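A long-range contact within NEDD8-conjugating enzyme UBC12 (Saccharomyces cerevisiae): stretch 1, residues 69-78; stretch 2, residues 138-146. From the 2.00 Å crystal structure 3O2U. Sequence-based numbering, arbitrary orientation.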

# COMPACT_ATOMS: atom_id res chain seq x y z
N ILE A 69 -2.24 8.51 0.06
CA ILE A 69 -2.43 9.31 1.28
C ILE A 69 -3.89 9.26 1.75
O ILE A 69 -4.78 9.79 1.09
CB ILE A 69 -2.02 10.77 1.07
CG1 ILE A 69 -0.55 10.85 0.63
CG2 ILE A 69 -2.26 11.57 2.35
CD1 ILE A 69 -0.09 12.24 0.23
N VAL A 70 -4.13 8.61 2.88
CA VAL A 70 -5.47 8.49 3.44
C VAL A 70 -5.68 9.56 4.52
O VAL A 70 -4.93 9.63 5.49
CB VAL A 70 -5.68 7.07 4.01
CG1 VAL A 70 -7.09 6.90 4.54
CG2 VAL A 70 -5.43 6.04 2.89
N ARG A 71 -6.70 10.40 4.32
CA ARG A 71 -7.09 11.45 5.27
C ARG A 71 -8.59 11.33 5.57
O ARG A 71 -9.41 11.97 4.92
CB ARG A 71 -6.77 12.84 4.70
CG ARG A 71 -6.95 13.99 5.70
CD ARG A 71 -6.39 15.28 5.11
NE ARG A 71 -6.51 16.44 6.00
CZ ARG A 71 -7.57 17.25 6.02
NH1 ARG A 71 -8.60 17.03 5.22
NH2 ARG A 71 -7.59 18.29 6.85
N PRO A 72 -8.94 10.46 6.52
CA PRO A 72 -10.35 10.16 6.82
C PRO A 72 -11.06 11.41 7.31
O PRO A 72 -10.42 12.24 7.96
CB PRO A 72 -10.24 9.16 7.98
CG PRO A 72 -8.90 8.56 7.84
CD PRO A 72 -8.02 9.65 7.33
N ASP A 73 -12.34 11.56 7.01
CA ASP A 73 -13.06 12.72 7.53
C ASP A 73 -14.07 12.33 8.60
O ASP A 73 -14.91 13.14 9.00
CB ASP A 73 -13.73 13.51 6.40
CG ASP A 73 -14.76 12.69 5.65
OD1 ASP A 73 -14.93 11.49 5.96
OD2 ASP A 73 -15.40 13.25 4.73
N GLU A 74 -13.96 11.09 9.08
CA GLU A 74 -14.77 10.58 10.17
C GLU A 74 -14.00 9.48 10.92
O GLU A 74 -12.96 9.03 10.45
CB GLU A 74 -16.12 10.05 9.64
CG GLU A 74 -15.99 8.90 8.65
CD GLU A 74 -17.34 8.41 8.12
OE1 GLU A 74 -18.38 9.06 8.39
OE2 GLU A 74 -17.37 7.37 7.43
N GLY A 75 -14.50 9.08 12.09
CA GLY A 75 -13.86 8.02 12.85
C GLY A 75 -12.69 8.44 13.75
O GLY A 75 -12.38 9.63 13.89
N TYR A 76 -12.04 7.45 14.35
CA TYR A 76 -10.97 7.71 15.32
C TYR A 76 -9.82 8.55 14.78
O TYR A 76 -9.21 9.34 15.51
CB TYR A 76 -10.40 6.38 15.79
CG TYR A 76 -11.35 5.57 16.62
CD1 TYR A 76 -11.85 6.07 17.81
CD2 TYR A 76 -11.73 4.29 16.23
CE1 TYR A 76 -12.70 5.32 18.60
CE2 TYR A 76 -12.58 3.53 17.01
CZ TYR A 76 -13.06 4.06 18.19
OH TYR A 76 -13.92 3.32 18.98
N TYR A 77 -9.52 8.36 13.50
CA TYR A 77 -8.35 8.96 12.87
C TYR A 77 -8.76 10.16 12.03
O TYR A 77 -8.00 10.61 11.19
CB TYR A 77 -7.64 7.92 11.99
CG TYR A 77 -7.19 6.71 12.78
CD1 TYR A 77 -5.92 6.67 13.35
CD2 TYR A 77 -8.04 5.64 12.99
CE1 TYR A 77 -5.51 5.58 14.09
CE2 TYR A 77 -7.65 4.54 13.73
CZ TYR A 77 -6.38 4.53 14.29
OH TYR A 77 -5.97 3.44 15.02
N ASN A 78 -9.97 10.66 12.26
CA ASN A 78 -10.47 11.79 11.50
C ASN A 78 -9.44 12.91 11.37
O ASN A 78 -8.82 13.33 12.35
CB ASN A 78 -11.80 12.31 12.06
CG ASN A 78 -11.66 12.94 13.43
OD1 ASN A 78 -11.36 14.11 13.55
ND2 ASN A 78 -11.85 12.14 14.47
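Stretch 2 138-146: LLFLFLEPN

Stretch 2 enters as the last part of a helix, Leu 138 to Leu 143. Glu 144 is the first residue to leave helical angles, and Pro 145 and Asn 146 continue in extended form. Stretch 1 starts as the end of a strand at Ile 69 and Val 70, then runs on as a loop to a type I turn from Gly 75 to Asn 78. The two stretches run in the same general sense: Val 70 lies nearest Leu 139 (CA to CA 6.2 Å), and Tyr 77 lies nearest Phe 142 (CA to CA 6.4 Å).

Phe 142 is the main bump. Its chi1 is m (-64°), and its ring enters a hollow lined by Val 70, Pro 72 and Tyr 77. Val 70 CG1 is 4.0 Å from Phe 142 CD1, and Pro 72 CG is 3.9 Å from Phe 142 CB. The Phe 142 edge meets the face of Tyr 77, with Tyr 77 CG 3.6 Å from Phe 142 CD2. The ring planes stand at 82°.

Val 70 is the bump in return. Its CG1 also packs 3.5 Å from Leu 139 CD1, so it touches both Leu 139 and Phe 142, one helical turn apart. Leu 143 CD2 reaches Glu 74 CG at 3.9 Å. Beyond the helix, Pro 145 CG meets ring edges: Tyr 76 CD2 at 4.2 Å and Tyr 77 CE2 at 4.1 Å.

No direct hydrogen bond joins the stretches. Two waters bridge them instead. Both donate to Phe 142 O, at 2.9 Å from water 1 and 2.7 Å from water 2. Water 1 also accepts from Tyr 77 N (2.9 Å), and water 2 from Tyr 76 N (3.0 Å). At the backbone angles of Gly 75 a CB would jam against the carbonyl O of Glu 74, which by itself calls for glycine.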

# COMPACT_ATOMS: atom_id res chain seq x y z
N LEU A 138 -7.41 0.12 2.42
CA LEU A 138 -6.57 0.94 3.30
C LEU A 138 -7.44 2.00 3.99
O LEU A 138 -7.30 2.28 5.17
CB LEU A 138 -5.43 1.58 2.51
CG LEU A 138 -4.43 0.55 1.95
CD1 LEU A 138 -3.36 1.21 1.07
CD2 LEU A 138 -3.80 -0.23 3.08
N LEU A 139 -8.36 2.59 3.25
CA LEU A 139 -9.26 3.56 3.84
C LEU A 139 -10.07 2.90 4.97
O LEU A 139 -10.07 3.37 6.10
CB LEU A 139 -10.19 4.12 2.78
CG LEU A 139 -11.19 5.18 3.28
CD1 LEU A 139 -10.47 6.29 4.02
CD2 LEU A 139 -12.01 5.73 2.12
N PHE A 140 -10.72 1.79 4.64
CA PHE A 140 -11.61 1.06 5.55
C PHE A 140 -10.93 0.63 6.87
O PHE A 140 -11.59 0.47 7.90
CB PHE A 140 -12.19 -0.15 4.82
CG PHE A 140 -13.40 -0.76 5.47
CD1 PHE A 140 -14.61 -0.08 5.49
CD2 PHE A 140 -13.34 -2.02 6.05
CE1 PHE A 140 -15.73 -0.65 6.09
CE2 PHE A 140 -14.46 -2.59 6.65
CZ PHE A 140 -15.65 -1.91 6.67
N LEU A 141 -9.62 0.44 6.84
CA LEU A 141 -8.87 0.13 8.05
C LEU A 141 -9.03 1.23 9.10
O LEU A 141 -9.00 0.97 10.30
CB LEU A 141 -7.37 -0.00 7.75
CG LEU A 141 -6.78 -1.28 7.15
CD1 LEU A 141 -5.32 -1.05 6.83
CD2 LEU A 141 -6.92 -2.46 8.10
N PHE A 142 -9.16 2.46 8.64
CA PHE A 142 -9.27 3.60 9.55
C PHE A 142 -10.71 3.89 9.93
O PHE A 142 -10.97 4.49 10.98
CB PHE A 142 -8.60 4.83 8.94
CG PHE A 142 -7.12 4.66 8.74
CD1 PHE A 142 -6.62 4.22 7.52
CD2 PHE A 142 -6.24 4.88 9.78
CE1 PHE A 142 -5.25 4.04 7.33
CE2 PHE A 142 -4.86 4.68 9.61
CZ PHE A 142 -4.37 4.25 8.38
N LEU A 143 -11.64 3.46 9.08
CA LEU A 143 -13.07 3.62 9.35
C LEU A 143 -13.58 2.50 10.26
O LEU A 143 -14.46 2.72 11.09
CB LEU A 143 -13.85 3.62 8.04
CG LEU A 143 -13.39 4.74 7.11
CD1 LEU A 143 -14.20 4.77 5.83
CD2 LEU A 143 -13.46 6.07 7.84
N GLU A 144 -13.05 1.31 10.08
CA GLU A 144 -13.41 0.17 10.91
C GLU A 144 -12.19 -0.64 11.32
O GLU A 144 -11.93 -1.72 10.77
CB GLU A 144 -14.44 -0.72 10.20
CG GLU A 144 -15.87 -0.26 10.39
CD GLU A 144 -16.29 -0.26 11.86
OE1 GLU A 144 -16.47 -1.37 12.43
OE2 GLU A 144 -16.42 0.84 12.44
N PRO A 145 -11.43 -0.12 12.30
CA PRO A 145 -10.27 -0.87 12.80
C PRO A 145 -10.76 -2.16 13.44
O PRO A 145 -11.82 -2.19 14.05
CB PRO A 145 -9.68 0.05 13.88
CG PRO A 145 -10.23 1.39 13.60
CD PRO A 145 -11.59 1.17 12.99
N ASN A 146 -9.96 -3.21 13.30
CA ASN A 146 -10.32 -4.53 13.79
C ASN A 146 -9.26 -4.99 14.78
O ASN A 146 -8.07 -5.04 14.44
CB ASN A 146 -10.40 -5.49 12.59
CG ASN A 146 -10.75 -6.91 12.99
OD1 ASN A 146 -11.04 -7.19 14.16
ND2 ASN A 146 -10.72 -7.81 12.02
O HOH W 1 -10.78 7.36 11.09
O HOH W 2 -12.68 4.83 13.08